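Thiol transferase (Phanerochaete chrysosporium, PDB 4F0B) binds glutathione, here as the oxidized disulfide, and is a Ure2p-class glutathione transferase that probably acts as a thiol transferase. Local coordinates at residues A[128-133]-A[153-158]; A[16-21]-A[184-189]. All blocks are in the same frame, centred on the assembly; numbering follows the deposited sequence.

Contact 1: residues A[128-133]-A[153-158]. With GDS (oxidized glutathione disulfide), chain C.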
loop_
_atom_site.group_PDB
_atom_site.type_symbol
_atom_site.label_atom_id
_atom_site.label_comp_id
_atom_site.label_asym_id
_atom_site.label_seq_id
_atom_site.Cartn_x
_atom_site.Cartn_y
_atom_site.Cartn_z
ATOM N N PRO A 128 2.382 5.867 5.374
ATOM C CA PRO A 128 1.906 7.213 4.999
ATOM C C PRO A 128 1.640 8.068 6.249
ATOM O O PRO A 128 2.039 9.246 6.281
ATOM C CB PRO A 128 0.610 6.924 4.245
ATOM C CG PRO A 128 0.903 5.565 3.564
ATOM C CD PRO A 128 1.686 4.804 4.625
ATOM N N MET A 129 0.943 7.530 7.253
ATOM C CA MET A 129 0.514 8.379 8.371
ATOM C C MET A 129 1.646 8.709 9.338
ATOM O O MET A 129 1.780 9.866 9.768
ATOM C CB MET A 129 -0.638 7.726 9.112
ATOM C CG MET A 129 -1.874 7.553 8.259
ATOM S SD MET A 129 -2.626 9.112 7.686
ATOM C CE MET A 129 -2.025 9.233 6.015
ATOM N N GLN A 130 2.527 7.727 9.599
ATOM C CA GLN A 130 3.677 8.017 10.438
ATOM C C GLN A 130 4.653 8.935 9.675
ATOM O O GLN A 130 5.277 9.816 10.281
ATOM C CB GLN A 130 4.343 6.722 10.892
ATOM C CG GLN A 130 5.361 6.956 12.040
ATOM C CD GLN A 130 6.054 5.693 12.449
ATOM O OE1 GLN A 130 5.544 4.597 12.209
ATOM N NE2 GLN A 130 7.214 5.828 13.051
ATOM N N GLY A 131 4.668 8.820 8.342
ATOM C CA GLY A 131 5.482 9.716 7.533
ATOM C C GLY A 131 4.966 11.151 7.624
ATOM O O GLY A 131 5.762 12.104 7.633
ATOM N N GLN A 132 3.638 11.322 7.723
ATOM C CA GLN A 132 3.081 12.677 7.858
ATOM C C GLN A 132 3.371 13.188 9.253
ATOM O O GLN A 132 3.636 14.382 9.424
ATOM C CB GLN A 132 1.576 12.713 7.587
ATOM C CG GLN A 132 1.158 12.229 6.172
ATOM C CD GLN A 132 2.162 12.568 5.093
ATOM O OE1 GLN A 132 2.332 13.736 4.707
ATOM N NE2 GLN A 132 2.845 11.547 4.603
ATOM N N ALA A 133 3.274 12.313 10.263
ATOM C CA ALA A 133 3.638 12.737 11.615
ATOM C C ALA A 133 5.081 13.224 11.672
ATOM O O ALA A 133 5.372 14.268 12.234
ATOM C CB ALA A 133 3.434 11.590 12.603
ATOM N N ASN A 153 -1.956 11.159 16.472
ATOM C CA ASN A 153 -3.100 10.382 16.911
ATOM C C ASN A 153 -3.427 9.257 15.957
ATOM O O ASN A 153 -3.759 8.149 16.393
ATOM C CB ASN A 153 -4.311 11.279 17.130
ATOM C CG ASN A 153 -4.179 12.089 18.405
ATOM O OD1 ASN A 153 -3.395 11.751 19.303
ATOM N ND2 ASN A 153 -4.924 13.180 18.480
ATOM N N GLU A 154 -3.350 9.510 14.646
ATOM C CA GLU A 154 -3.611 8.440 13.697
ATOM C C GLU A 154 -2.530 7.358 13.783
ATOM O O GLU A 154 -2.843 6.154 13.694
ATOM C CB GLU A 154 -3.718 9.003 12.267
ATOM C CG GLU A 154 -3.915 7.942 11.212
ATOM C CD GLU A 154 -5.181 7.111 11.346
ATOM O OE1 GLU A 154 -6.095 7.460 12.134
ATOM O OE2 GLU A 154 -5.203 6.073 10.656
ATOM N N SER A 155 -1.272 7.768 13.946
ATOM C CA SER A 155 -0.207 6.766 14.147
ATOM C C SER A 155 -0.496 5.908 15.382
ATOM O O SER A 155 -0.341 4.684 15.329
ATOM C CB SER A 155 1.151 7.442 14.283
ATOM O OG SER A 155 1.503 8.075 13.043
ATOM N N LYS A 156 -0.906 6.534 16.482
ATOM C CA LYS A 156 -1.266 5.778 17.668
ATOM C C LYS A 156 -2.411 4.804 17.422
ATOM O O LYS A 156 -2.367 3.666 17.897
ATOM C CB LYS A 156 -1.591 6.715 18.846
ATOM C CG LYS A 156 -0.377 7.449 19.397
ATOM C CD LYS A 156 -0.757 8.527 20.421
ATOM C CE LYS A 156 0.470 9.344 20.724
ATOM N NZ LYS A 156 0.152 10.350 21.794
ATOM N N ARG A 157 -3.435 5.223 16.679
ATOM C CA ARG A 157 -4.532 4.320 16.353
ATOM C C ARG A 157 -4.011 3.114 15.564
ATOM O O ARG A 157 -4.390 1.965 15.852
ATOM C CB ARG A 157 -5.628 5.052 15.544
ATOM C CG ARG A 157 -6.890 4.246 15.336
ATOM C CD ARG A 157 -7.775 4.872 14.292
ATOM N NE ARG A 157 -7.181 4.763 12.954
ATOM C CZ ARG A 157 -7.204 3.651 12.220
ATOM N NH1 ARG A 157 -7.843 2.562 12.654
ATOM N NH2 ARG A 157 -6.636 3.640 11.015
ATOM N N LEU A 158 -3.176 3.362 14.566
ATOM C CA LEU A 158 -2.612 2.274 13.762
ATOM C C LEU A 158 -1.725 1.354 14.594
ATOM O O LEU A 158 -1.786 0.112 14.422
ATOM C CB LEU A 158 -1.823 2.869 12.618
ATOM C CG LEU A 158 -2.684 3.530 11.527
ATOM C CD1 LEU A 158 -1.804 4.463 10.694
ATOM C CD2 LEU A 158 -3.396 2.486 10.635
HETATM N N1 GDS C . 5.372 4.107 -0.994
HETATM C CA1 GDS C . 6.850 4.213 -1.207
HETATM C C1 GDS C . 7.490 2.867 -0.772
HETATM O OE1 GDS C . 6.908 2.183 0.098
HETATM O OE2 GDS C . 8.550 2.531 -1.335
HETATM C CB1 GDS C . 7.414 5.334 -0.319
HETATM C CG1 GDS C . 8.913 5.575 -0.574
HETATM C CD1 GDS C . 9.333 6.884 0.081
HETATM O O1 GDS C . 8.601 7.609 0.743
HETATM N N2 GDS C . 10.628 7.261 -0.183
HETATM C CA2 GDS C . 11.228 8.484 0.368
HETATM C C2 GDS C . 11.858 9.278 -0.755
HETATM O O2 GDS C . 12.520 8.720 -1.667
HETATM C CB2 GDS C . 12.325 8.201 1.391
HETATM S SG2 GDS C . 11.826 7.159 2.764
HETATM N N3 GDS C . 11.664 10.608 -0.671
HETATM C CA3 GDS C . 12.261 11.486 -1.683
HETATM C C3 GDS C . 11.286 12.443 -2.263
HETATM O OE3 GDS C . 11.725 13.190 -3.160
HETATM O OE4 GDS C . 10.095 12.438 -1.849
HETATM N N4 GDS C . 7.009 8.156 3.086
HETATM C CA4 GDS C . 5.596 7.832 3.201
HETATM C C4 GDS C . 5.269 6.321 2.964
HETATM O OE5 GDS C . 6.153 5.457 3.139
HETATM O OE6 GDS C . 4.101 6.082 2.608
HETATM C C5 GDS C . 7.526 9.130 3.839
HETATM O O5 GDS C . 6.835 9.786 4.654
HETATM C CA5 GDS C . 9.003 9.433 3.652
HETATM N N5 GDS C . 9.228 10.895 3.737
HETATM C CB5 GDS C . 9.746 8.647 4.756
HETATM S SG5 GDS C . 11.516 8.704 4.501
HETATM C CA6 GDS C . 8.544 13.870 0.824
HETATM C C6 GDS C . 7.385 14.551 1.580
HETATM O OE7 GDS C . 6.554 13.825 2.169
HETATM O OE8 GDS C . 7.320 15.804 1.504
HETATM N N6 GDS C . 8.734 14.582 -0.438
HETATM C CB6 GDS C . 9.855 13.921 1.670
HETATM C CG6 GDS C . 9.875 13.086 2.985
HETATM C CD6 GDS C . 9.750 11.618 2.694
HETATM O O6 GDS C . 10.034 11.076 1.637
#

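Contact 2: residues A[16-21]-A[184-189]. With GDS (oxidized glutathione disulfide), chain C.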
loop_
_atom_site.group_PDB
_atom_site.type_symbol
_atom_site.label_atom_id
_atom_site.label_comp_id
_atom_site.label_asym_id
_atom_site.label_seq_id
_atom_site.Cartn_x
_atom_site.Cartn_y
_atom_site.Cartn_z
ATOM N N THR A 16 16.553 5.169 5.806
ATOM C CA THR A 16 15.214 5.698 6.133
ATOM C C THR A 16 14.304 4.500 6.433
ATOM O O THR A 16 14.638 3.346 6.108
ATOM C CB THR A 16 14.566 6.427 4.922
ATOM O OG1 THR A 16 14.491 5.509 3.825
ATOM C CG2 THR A 16 15.392 7.604 4.426
ATOM N N PRO A 17 13.132 4.738 7.038
ATOM C CA PRO A 17 12.219 3.632 7.369
ATOM C C PRO A 17 11.775 2.794 6.178
ATOM O O PRO A 17 11.443 1.605 6.341
ATOM C CB PRO A 17 10.996 4.350 8.020
ATOM C CG PRO A 17 11.150 5.815 7.583
ATOM C CD PRO A 17 12.633 6.042 7.541
ATOM N N ASN A 18 11.763 3.384 4.972
ATOM C CA ASN A 18 11.512 2.617 3.774
ATOM C C ASN A 18 12.786 2.001 3.168
ATOM O O ASN A 18 12.779 0.836 2.733
ATOM C CB ASN A 18 10.798 3.505 2.734
ATOM C CG ASN A 18 9.377 3.833 3.168
ATOM O OD1 ASN A 18 8.671 2.961 3.694
ATOM N ND2 ASN A 18 8.973 5.081 2.986
ATOM N N GLY A 19 13.859 2.786 3.119
ATOM C CA GLY A 19 15.122 2.311 2.540
ATOM C C GLY A 19 15.714 1.091 3.214
ATOM O O GLY A 19 16.346 0.255 2.544
ATOM N N TRP A 20 15.498 0.951 4.526
ATOM C CA TRP A 20 16.156 -0.150 5.233
ATOM C C TRP A 20 15.555 -1.490 4.861
ATOM O O TRP A 20 16.240 -2.508 4.946
ATOM C CB TRP A 20 15.978 -0.002 6.748
ATOM C CG TRP A 20 16.711 1.175 7.331
ATOM C CD1 TRP A 20 17.974 1.599 7.025
ATOM C CD2 TRP A 20 16.223 2.061 8.353
ATOM N NE1 TRP A 20 18.292 2.725 7.777
ATOM C CE2 TRP A 20 17.229 3.007 8.605
ATOM C CE3 TRP A 20 15.014 2.140 9.075
ATOM C CZ2 TRP A 20 17.068 4.055 9.521
ATOM C CZ3 TRP A 20 14.844 3.189 9.996
ATOM C CH2 TRP A 20 15.870 4.125 10.213
ATOM N N VAL A 21 14.273 -1.516 4.497
ATOM C CA VAL A 21 13.569 -2.794 4.554
ATOM C C VAL A 21 13.974 -3.821 3.476
ATOM O O VAL A 21 14.123 -5.012 3.801
ATOM C CB VAL A 21 12.039 -2.674 4.774
ATOM C CG1 VAL A 21 11.753 -1.850 6.006
ATOM C CG2 VAL A 21 11.297 -2.111 3.567
ATOM N N PHE A 184 8.572 -2.993 10.597
ATOM C CA PHE A 184 9.692 -2.758 11.491
ATOM C C PHE A 184 10.501 -1.509 11.127
ATOM O O PHE A 184 10.954 -0.776 12.000
ATOM C CB PHE A 184 10.592 -4.002 11.553
ATOM C CG PHE A 184 11.885 -3.760 12.266
ATOM C CD1 PHE A 184 11.922 -3.765 13.655
ATOM C CD2 PHE A 184 13.070 -3.541 11.552
ATOM C CE1 PHE A 184 13.122 -3.524 14.331
ATOM C CE2 PHE A 184 14.253 -3.301 12.215
ATOM C CZ PHE A 184 14.292 -3.296 13.583
ATOM N N GLY A 185 10.681 -1.244 9.837
ATOM C CA GLY A 185 11.447 -0.062 9.459
ATOM C C GLY A 185 10.866 1.237 10.020
ATOM O O GLY A 185 11.640 2.154 10.382
ATOM N N TRP A 186 9.523 1.304 10.060
ATOM C CA TRP A 186 8.826 2.427 10.678
ATOM C C TRP A 186 8.747 2.332 12.205
ATOM O O TRP A 186 8.943 3.324 12.917
ATOM C CB TRP A 186 7.428 2.576 10.065
ATOM C CG TRP A 186 7.474 3.173 8.693
ATOM C CD1 TRP A 186 7.466 2.499 7.495
ATOM C CD2 TRP A 186 7.548 4.553 8.401
ATOM N NE1 TRP A 186 7.554 3.410 6.447
ATOM C CE2 TRP A 186 7.600 4.682 6.981
ATOM C CE3 TRP A 186 7.589 5.712 9.205
ATOM C CZ2 TRP A 186 7.651 5.930 6.345
ATOM C CZ3 TRP A 186 7.657 6.962 8.570
ATOM C CH2 TRP A 186 7.688 7.051 7.141
ATOM N N ALA A 187 8.436 1.138 12.706
ATOM C CA ALA A 187 8.234 0.994 14.160
ATOM C C ALA A 187 9.502 1.322 14.940
ATOM O O ALA A 187 9.386 1.875 16.046
ATOM C CB ALA A 187 7.731 -0.407 14.479
ATOM N N ARG A 188 10.688 1.000 14.401
ATOM C CA ARG A 188 11.908 1.253 15.158
ATOM C C ARG A 188 12.191 2.747 15.350
ATOM O O ARG A 188 12.976 3.102 16.227
ATOM C CB ARG A 188 13.098 0.527 14.517
ATOM C CG ARG A 188 13.582 1.159 13.217
ATOM C CD ARG A 188 14.641 0.281 12.560
ATOM N NE ARG A 188 15.847 0.149 13.394
ATOM C CZ ARG A 188 16.905 0.953 13.296
ATOM N NH1 ARG A 188 16.938 1.922 12.376
ATOM N NH2 ARG A 188 17.965 0.777 14.087
ATOM N N ILE A 189 11.553 3.608 14.555
ATOM C CA ILE A 189 11.666 5.045 14.758
ATOM C C ILE A 189 10.394 5.677 15.312
ATOM O O ILE A 189 10.353 6.904 15.443
ATOM C CB ILE A 189 12.132 5.804 13.483
ATOM C CG1 ILE A 189 11.044 5.749 12.400
ATOM C CG2 ILE A 189 13.532 5.265 13.043
ATOM C CD1 ILE A 189 11.248 6.740 11.206
HETATM N N1 GDS C . 5.372 4.107 -0.994
HETATM C CA1 GDS C . 6.850 4.213 -1.207
HETATM C C1 GDS C . 7.490 2.867 -0.772
HETATM O OE1 GDS C . 6.908 2.183 0.098
HETATM O OE2 GDS C . 8.550 2.531 -1.335
HETATM C CB1 GDS C . 7.414 5.334 -0.319
HETATM C CG1 GDS C . 8.913 5.575 -0.574
HETATM C CD1 GDS C . 9.333 6.884 0.081
HETATM O O1 GDS C . 8.601 7.609 0.743
HETATM N N2 GDS C . 10.628 7.261 -0.183
HETATM C CA2 GDS C . 11.228 8.484 0.368
HETATM C C2 GDS C . 11.858 9.278 -0.755
HETATM O O2 GDS C . 12.520 8.720 -1.667
HETATM C CB2 GDS C . 12.325 8.201 1.391
HETATM S SG2 GDS C . 11.826 7.159 2.764
HETATM N N3 GDS C . 11.664 10.608 -0.671
HETATM C CA3 GDS C . 12.261 11.486 -1.683
HETATM C C3 GDS C . 11.286 12.443 -2.263
HETATM O OE3 GDS C . 11.725 13.190 -3.160
HETATM O OE4 GDS C . 10.095 12.438 -1.849
HETATM N N4 GDS C . 7.009 8.156 3.086
HETATM C CA4 GDS C . 5.596 7.832 3.201
HETATM C C4 GDS C . 5.269 6.321 2.964
HETATM O OE5 GDS C . 6.153 5.457 3.139
HETATM O OE6 GDS C . 4.101 6.082 2.608
HETATM C C5 GDS C . 7.526 9.130 3.839
HETATM O O5 GDS C . 6.835 9.786 4.654
HETATM C CA5 GDS C . 9.003 9.433 3.652
HETATM N N5 GDS C . 9.228 10.895 3.737
HETATM C CB5 GDS C . 9.746 8.647 4.756
HETATM S SG5 GDS C . 11.516 8.704 4.501
HETATM C CA6 GDS C . 8.544 13.870 0.824
HETATM C C6 GDS C . 7.385 14.551 1.580
HETATM O OE7 GDS C . 6.554 13.825 2.169
HETATM O OE8 GDS C . 7.320 15.804 1.504
HETATM N N6 GDS C . 8.734 14.582 -0.438
HETATM C CB6 GDS C . 9.855 13.921 1.670
HETATM C CG6 GDS C . 9.875 13.086 2.985
HETATM C CD6 GDS C . 9.750 11.618 2.694
HETATM O O6 GDS C . 10.034 11.076 1.637
#

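Contact 1: residues A[128-133]-A[153-158]
M129 meets E154 and L158, and Q130 meets S155, where two helices of the all-helical C-terminal GST domain pack side by side. Segments 128-133 and 153-158, on helices 109-139 and 145-166, run roughly antiparallel, at 146°, with axes 8.7 Å apart at closest approach. No hydrogen bond crosses between the segments. The tight part is buried and centres on S155 and M129. S155 OG sits 3.4 Å from Q130 CA and also touches CB of A133. This buried hydroxyl is hydrogen-bonded within its own helix, to Y151 O. Q130 carries its amide past S155 to Y159, W186 and T193. CG of M129 rests 3.6 Å from CG of E154, and M129 CB lies 3.8 Å from CD1 of L158. The M129 chain places CG beside the backbone N (chi1 -63°) and bends at chi2 (-64°), which turns its end away from residues 153-158. The side chain also packs on Y151, and on Q132 of the second subunit.

The looser side is the partly exposed E154 carboxylate and R157 guanidinium, toward the second subunit. E154 OE2 forms a further salt bridge with R70 of that subunit. On the ligand side, CA of G131 is 3.2 Å from O5 of the glutathione disulfide, and a side chain there would clash with it. R157 grips E154 side-on, NE to OE1 at 3.0 Å and NH2 to OE2 at 2.8 Å.

Contact 2: residues A[16-21]-A[184-189]
The glutathione pocket of this GST fold lies at the domain interface, where the turn leading into helix 20-33 of the thioredoxin-like domain meets residues 184-189 of the helical domain. P17 lies over one face of the W186 indole. Its CG is 3.5 Å from the centroid of the six-membered ring and 5° off the normal, a CH-pi contact. At the indole edge, NE1 of W186 donates to OD1 of N18 at 3.0 Å. This bond is bent, with the donor above the amide carbonyl plane. It is consistent with holding the N18 amide so that ND2 donates to ligand OE5 at 2.8 Å. W186 also lines the pocket, with CH2 against ligand CB5. An alanine in place of W186 would probably deprive P17 of its flat partner and leave the N18 amide freer to turn away from the ligand carboxylate.

The backbones come close at G185, where a CB would clash with P17 O and V21 CG1. G185 O is buried at the W20 ring edge with no hydrogen-bond partner in the model. I189 reaches P17 through CD1 and W20 through CG2. T16 OG1 accepts from G19 N in an ST motif and lies 3.3 Å from SG2 of the disulfide. Away from the ligand, R188 makes a cation-pi contact with W20. Its CG lies between backbone N and carbonyl carbon (chi1 73°), and a bend at chi3 brings the guanidinium over the ring face. The guanidinium, salt-bridged to E211, stands nearly upright on the ring, at 87°, with NH1 3.3 Å from W20 CH2.

In the fold
The centres of the two contacts are 14 Å apart. Contact 2 joins the N-terminal, thioredoxin-like domain to the helical C-terminal domain, across 162 intervening residues. Contact 1 lies wholly within the C-terminal domain, and both its segments fall between those of contact 2 along the chain. Helix 178-187 is the next helix after 145-166. The contacts meet directly: Q130 NE2 is 3.0 Å from W186 O, a probable hydrogen bond, and G131 CA packs on W186 CH2. Both touch the same glutathione disulfide. Together they connect the domain interface and the ligand pocket to the side of helices 109-139 and 145-166 that faces the second subunit.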